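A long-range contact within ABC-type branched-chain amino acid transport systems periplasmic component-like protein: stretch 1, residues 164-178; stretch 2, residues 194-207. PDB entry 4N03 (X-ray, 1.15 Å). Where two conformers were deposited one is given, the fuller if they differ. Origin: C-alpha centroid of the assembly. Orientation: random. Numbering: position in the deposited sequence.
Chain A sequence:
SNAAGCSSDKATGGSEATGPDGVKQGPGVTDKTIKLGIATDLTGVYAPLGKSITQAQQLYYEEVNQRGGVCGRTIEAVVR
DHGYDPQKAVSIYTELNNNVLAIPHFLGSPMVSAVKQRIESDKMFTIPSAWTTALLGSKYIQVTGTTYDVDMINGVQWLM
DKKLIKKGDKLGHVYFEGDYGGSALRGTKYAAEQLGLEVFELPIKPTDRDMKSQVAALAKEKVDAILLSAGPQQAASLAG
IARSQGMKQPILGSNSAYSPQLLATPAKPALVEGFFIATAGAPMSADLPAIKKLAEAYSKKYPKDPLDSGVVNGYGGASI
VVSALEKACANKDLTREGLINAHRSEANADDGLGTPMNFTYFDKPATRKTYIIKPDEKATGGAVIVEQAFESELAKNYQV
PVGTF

Stretch 1 (164-178) LIKKGDKLGHVYFEG
Stretch 2 (194-207) QLGLEVFELPIKPT

Strands 170-176 and 198-204 lie side by side and parallel, their axes 21° apart, 4.5 Å at closest approach; about 1200 Å² is buried. Bridges pair Lys-170 with Glu-198 (CA-CA 4.5 Å) and run in step to Phe-176 with Ile-204 (CA-CA 5.0 Å).

The helix ends at Leu-195, and Gly-196 (phi/psi 80/41) turns the chain. An ideal CB there would lie 3.1 Å from Lys-167 CG, and at these backbone angles would also jam against the preceding carbonyl O, which by itself calls for glycine. Gly-196 O accepts from Gly-168 N (2.8 Å), in the type II turn 166-169. Buried Leu-197 (m, t) places CD2 3.3 Å from Lys-166 O in that turn, while its CD1 packs on Ile-165 CD1 (3.8 Å) and Leu-171 CD1 (4.0 Å).

From Glu-198 a parallel ladder begins. Even-numbered residues of stretch 2 both donate and accept: Glu-198 N to Asp-169 O (2.9 Å) and Leu-171 N to Glu-198 O (2.9 Å); Phe-200 N to Leu-171 O and His-173 N to Phe-200 O (both 2.8 Å); Leu-202 N to His-173 O (2.9 Å) and Tyr-175 N to Leu-202 O (3.0 Å); Ile-204 N to Tyr-175 O (2.8 Å) and Glu-177 N to Ile-204 O (3.0 Å). Pro-203, lacking an amide hydrogen, therefore costs this ladder no bond.

Glu-198 (m, t) reaches Lys-170 through a water, 2.9 Å from Glu-198 OE1 and 3.0 Å from Lys-170 NZ. Phe-200 (t) shares its face with Gly-172, where an ideal CB would stand 3.9 Å from Phe-200 CD2. On the other face, Glu-201 OE1 (2.7 Å) and Tyr-175 OH (2.6 Å) share a water. Back on the face of Phe-200, Leu-202 CD1 meets Val-174 CG2 at 3.9 Å; on the Tyr-175 face, Pro-203 CA sits over the Tyr-175 ring (chi1 p), 3.8 Å from its centroid.

Ile-204 (p, t) is buried, its CD1 3.7 Å from Phe-176 CD1 at the ring edge. Lys-205 (m, t, t, p) starts away from stretch 1, but its end comes back, and NZ forms a salt bridge with Glu-177 OE1 (3.0 Å). Pro-206 CG covers the Phe-176 ring face, 3.9 Å from the centroid.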

# COMPACT_ATOMS: atom_id res chain seq x y z
N LEU A 164 -5.60 6.88 24.82
CA LEU A 164 -6.34 7.79 23.97
C LEU A 164 -7.80 7.37 23.87
O LEU A 164 -8.65 8.19 23.53
CB LEU A 164 -5.69 7.87 22.59
CG LEU A 164 -4.29 8.52 22.55
CD1 LEU A 164 -3.70 8.42 21.16
CD2 LEU A 164 -4.34 9.95 23.00
N ILE A 165 -8.07 6.10 24.16
CA ILE A 165 -9.40 5.57 24.34
C ILE A 165 -9.36 4.64 25.55
O ILE A 165 -8.30 4.24 26.00
CB ILE A 165 -9.93 4.83 23.10
CG1 ILE A 165 -9.03 3.67 22.77
CG2 ILE A 165 -10.05 5.78 21.93
CD1 ILE A 165 -9.51 2.83 21.60
N LYS A 166 -10.54 4.32 26.04
CA LYS A 166 -10.71 3.39 27.16
C LYS A 166 -11.93 2.52 26.91
O LYS A 166 -12.75 2.81 26.06
CB LYS A 166 -10.87 4.15 28.45
CG LYS A 166 -12.13 4.99 28.55
CD LYS A 166 -12.18 5.84 29.81
CE LYS A 166 -13.47 6.65 29.86
NZ LYS A 166 -13.77 7.52 28.67
N LYS A 167 -12.02 1.41 27.65
CA LYS A 167 -13.15 0.52 27.53
C LYS A 167 -14.45 1.29 27.63
O LYS A 167 -14.59 2.16 28.48
CB LYS A 167 -13.09 -0.60 28.59
CG LYS A 167 -14.22 -1.61 28.54
CD LYS A 167 -13.99 -2.73 29.54
CE LYS A 167 -15.06 -3.79 29.36
NZ LYS A 167 -14.81 -4.93 30.27
N GLY A 168 -15.40 0.99 26.75
CA GLY A 168 -16.69 1.67 26.73
C GLY A 168 -16.77 2.84 25.77
O GLY A 168 -17.83 3.32 25.48
N ASP A 169 -15.62 3.28 25.22
CA ASP A 169 -15.57 4.41 24.27
C ASP A 169 -16.11 3.99 22.91
O ASP A 169 -16.31 2.81 22.61
CB ASP A 169 -14.15 4.94 24.14
CG ASP A 169 -13.72 5.82 25.30
OD1 ASP A 169 -14.52 6.13 26.19
OD2 ASP A 169 -12.52 6.23 25.23
N LYS A 170 -16.31 4.99 22.08
CA LYS A 170 -16.87 4.85 20.76
C LYS A 170 -15.88 5.33 19.68
O LYS A 170 -15.30 6.45 19.74
CB LYS A 170 -18.14 5.70 20.63
CG LYS A 170 -18.85 5.57 19.28
CD LYS A 170 -20.08 6.45 19.21
CE LYS A 170 -21.19 6.04 20.15
NZ LYS A 170 -22.38 6.95 19.97
N LEU A 171 -15.67 4.50 18.67
CA LEU A 171 -14.86 4.82 17.51
C LEU A 171 -15.77 5.17 16.37
O LEU A 171 -16.70 4.44 16.09
CB LEU A 171 -14.04 3.57 17.11
CG LEU A 171 -13.25 2.86 18.22
CD1 LEU A 171 -12.57 1.64 17.63
CD2 LEU A 171 -12.23 3.80 18.81
N GLY A 172 -15.47 6.27 15.67
CA GLY A 172 -16.15 6.59 14.43
C GLY A 172 -15.26 6.34 13.27
O GLY A 172 -14.22 7.01 13.18
N HIS A 173 -15.64 5.47 12.35
CA HIS A 173 -14.78 5.09 11.23
C HIS A 173 -15.41 5.52 9.94
O HIS A 173 -16.46 5.04 9.52
CB HIS A 173 -14.54 3.58 11.28
CG HIS A 173 -13.40 3.13 10.42
ND1 HIS A 173 -12.81 1.92 10.61
CD2 HIS A 173 -12.76 3.75 9.38
CE1 HIS A 173 -11.85 1.79 9.71
NE2 HIS A 173 -11.79 2.88 8.96
N VAL A 174 -14.77 6.49 9.29
CA VAL A 174 -15.13 6.99 7.99
C VAL A 174 -14.37 6.17 6.98
O VAL A 174 -13.12 6.13 7.06
CB VAL A 174 -14.76 8.49 7.85
CG1 VAL A 174 -15.06 9.00 6.45
CG2 VAL A 174 -15.49 9.35 8.88
N TYR A 175 -15.03 5.52 6.01
CA TYR A 175 -14.32 4.54 5.19
C TYR A 175 -14.81 4.54 3.77
O TYR A 175 -16.05 4.58 3.52
CB TYR A 175 -14.46 3.12 5.85
CG TYR A 175 -15.87 2.54 5.81
CD1 TYR A 175 -16.83 2.88 6.74
CD2 TYR A 175 -16.22 1.71 4.77
CE1 TYR A 175 -18.15 2.37 6.63
CE2 TYR A 175 -17.53 1.20 4.68
CZ TYR A 175 -18.48 1.55 5.60
OH TYR A 175 -19.79 1.08 5.45
N PHE A 176 -13.90 4.36 2.81
CA PHE A 176 -14.25 4.13 1.45
C PHE A 176 -14.99 2.79 1.37
O PHE A 176 -14.48 1.75 1.71
CB PHE A 176 -13.01 4.05 0.55
CG PHE A 176 -12.36 5.34 0.12
CD1 PHE A 176 -12.87 6.57 0.38
CD2 PHE A 176 -11.20 5.27 -0.62
CE1 PHE A 176 -12.24 7.72 -0.10
CE2 PHE A 176 -10.54 6.40 -1.09
CZ PHE A 176 -11.06 7.61 -0.81
N GLU A 177 -16.20 2.82 0.83
CA GLU A 177 -17.00 1.63 0.65
C GLU A 177 -16.24 0.58 -0.16
O GLU A 177 -15.50 0.89 -1.11
CB GLU A 177 -18.35 2.02 -0.02
CG GLU A 177 -18.23 2.62 -1.41
CD GLU A 177 -19.51 2.79 -2.21
OE1 GLU A 177 -20.60 2.80 -1.66
OE2 GLU A 177 -19.39 2.92 -3.45
N GLY A 178 -16.44 -0.69 0.21
CA GLY A 178 -15.86 -1.79 -0.52
C GLY A 178 -14.53 -2.28 0.06
O GLY A 178 -14.27 -2.15 1.25
N GLN A 194 -13.56 -7.11 20.88
CA GLN A 194 -12.66 -7.71 21.83
C GLN A 194 -12.37 -6.82 23.02
O GLN A 194 -12.20 -7.30 24.12
CB GLN A 194 -11.37 -8.15 21.14
CG GLN A 194 -11.53 -9.32 20.19
CD GLN A 194 -11.61 -10.64 20.95
OE1 GLN A 194 -12.00 -10.69 22.10
NE2 GLN A 194 -11.21 -11.68 20.33
N LEU A 195 -12.28 -5.50 22.78
CA LEU A 195 -11.88 -4.51 23.76
C LEU A 195 -13.01 -3.81 24.44
O LEU A 195 -12.74 -3.02 25.35
CB LEU A 195 -10.95 -3.48 23.12
CG LEU A 195 -9.62 -4.03 22.57
CD1 LEU A 195 -8.89 -2.99 21.75
CD2 LEU A 195 -8.73 -4.57 23.68
N GLY A 196 -14.26 -4.05 24.04
CA GLY A 196 -15.37 -3.40 24.71
C GLY A 196 -15.63 -1.98 24.26
O GLY A 196 -15.99 -1.15 25.08
N LEU A 197 -15.53 -1.76 22.95
CA LEU A 197 -15.75 -0.45 22.33
C LEU A 197 -16.96 -0.50 21.43
O LEU A 197 -17.32 -1.56 20.94
CB LEU A 197 -14.54 0.02 21.52
CG LEU A 197 -13.19 -0.04 22.25
CD1 LEU A 197 -12.06 0.07 21.27
CD2 LEU A 197 -13.08 1.12 23.22
N GLU A 198 -17.60 0.63 21.22
CA GLU A 198 -18.67 0.76 20.24
C GLU A 198 -18.09 1.34 18.93
O GLU A 198 -17.02 2.00 18.94
CB GLU A 198 -19.74 1.74 20.77
CG GLU A 198 -20.46 1.31 22.06
CD GLU A 198 -21.56 2.30 22.45
OE1 GLU A 198 -22.18 2.88 21.52
OE2 GLU A 198 -21.83 2.47 23.66
N VAL A 199 -18.73 1.09 17.81
CA VAL A 199 -18.30 1.63 16.51
C VAL A 199 -19.45 2.32 15.81
O VAL A 199 -20.55 1.76 15.73
CB VAL A 199 -17.75 0.53 15.56
CG1 VAL A 199 -17.19 1.11 14.27
CG2 VAL A 199 -16.65 -0.24 16.26
N PHE A 200 -19.22 3.52 15.32
CA PHE A 200 -20.12 4.26 14.49
C PHE A 200 -19.50 4.30 13.10
O PHE A 200 -18.33 4.74 12.92
CB PHE A 200 -20.30 5.69 15.04
CG PHE A 200 -21.06 6.61 14.15
CD1 PHE A 200 -22.29 6.31 13.72
CD2 PHE A 200 -20.48 7.80 13.74
CE1 PHE A 200 -23.00 7.14 12.88
CE2 PHE A 200 -21.17 8.67 12.94
CZ PHE A 200 -22.44 8.33 12.51
N GLU A 201 -20.22 3.82 12.11
CA GLU A 201 -19.70 3.60 10.77
C GLU A 201 -20.20 4.65 9.77
O GLU A 201 -21.41 4.93 9.73
CB GLU A 201 -20.20 2.22 10.28
CG GLU A 201 -19.84 1.09 11.21
CD GLU A 201 -20.23 -0.30 10.71
OE1 GLU A 201 -20.51 -0.45 9.51
OE2 GLU A 201 -20.22 -1.18 11.60
N LEU A 202 -19.31 5.21 8.95
CA LEU A 202 -19.66 6.27 8.00
C LEU A 202 -19.10 5.92 6.66
O LEU A 202 -17.93 6.28 6.36
CB LEU A 202 -19.13 7.62 8.50
CG LEU A 202 -19.88 8.30 9.64
CD1 LEU A 202 -19.23 9.58 10.07
CD2 LEU A 202 -21.28 8.72 9.19
N PRO A 203 -19.82 5.27 5.77
CA PRO A 203 -19.31 4.98 4.45
C PRO A 203 -19.23 6.22 3.56
O PRO A 203 -20.11 7.08 3.62
CB PRO A 203 -20.34 4.02 3.86
CG PRO A 203 -21.58 4.34 4.60
CD PRO A 203 -21.16 4.70 5.99
N ILE A 204 -18.18 6.31 2.76
CA ILE A 204 -17.97 7.40 1.80
C ILE A 204 -17.48 6.77 0.51
O ILE A 204 -17.11 5.62 0.42
CB ILE A 204 -17.06 8.51 2.31
CG1 ILE A 204 -15.69 7.97 2.66
CG2 ILE A 204 -17.65 9.25 3.49
CD1 ILE A 204 -14.58 8.99 2.64
N LYS A 205 -17.45 7.59 -0.50
CA LYS A 205 -16.86 7.24 -1.80
C LYS A 205 -15.64 8.13 -2.08
O LYS A 205 -15.53 9.20 -1.53
CB LYS A 205 -17.92 7.44 -2.90
CG LYS A 205 -19.11 6.46 -2.78
CD LYS A 205 -20.18 6.67 -3.87
CE LYS A 205 -21.37 5.64 -3.84
NZ LYS A 205 -22.06 5.28 -2.54
N PRO A 206 -14.76 7.69 -2.99
CA PRO A 206 -13.57 8.47 -3.30
C PRO A 206 -13.87 9.84 -3.90
O PRO A 206 -13.07 10.75 -3.77
CB PRO A 206 -12.82 7.57 -4.26
CG PRO A 206 -13.29 6.20 -3.95
CD PRO A 206 -14.71 6.37 -3.64
N THR A 207 -15.06 9.97 -4.48
CA THR A 207 -15.54 11.22 -5.04
C THR A 207 -16.16 12.17 -4.00
O THR A 207 -16.61 13.28 -4.32
CB THR A 207 -16.56 10.90 -6.16
OG1 THR A 207 -17.47 9.91 -5.72
CG2 THR A 207 -15.85 10.45 -7.41
O HOH W 1 -20.14 1.91 26.14
O HOH W 2 -23.88 5.23 21.98
O HOH W 3 -21.50 0.92 7.38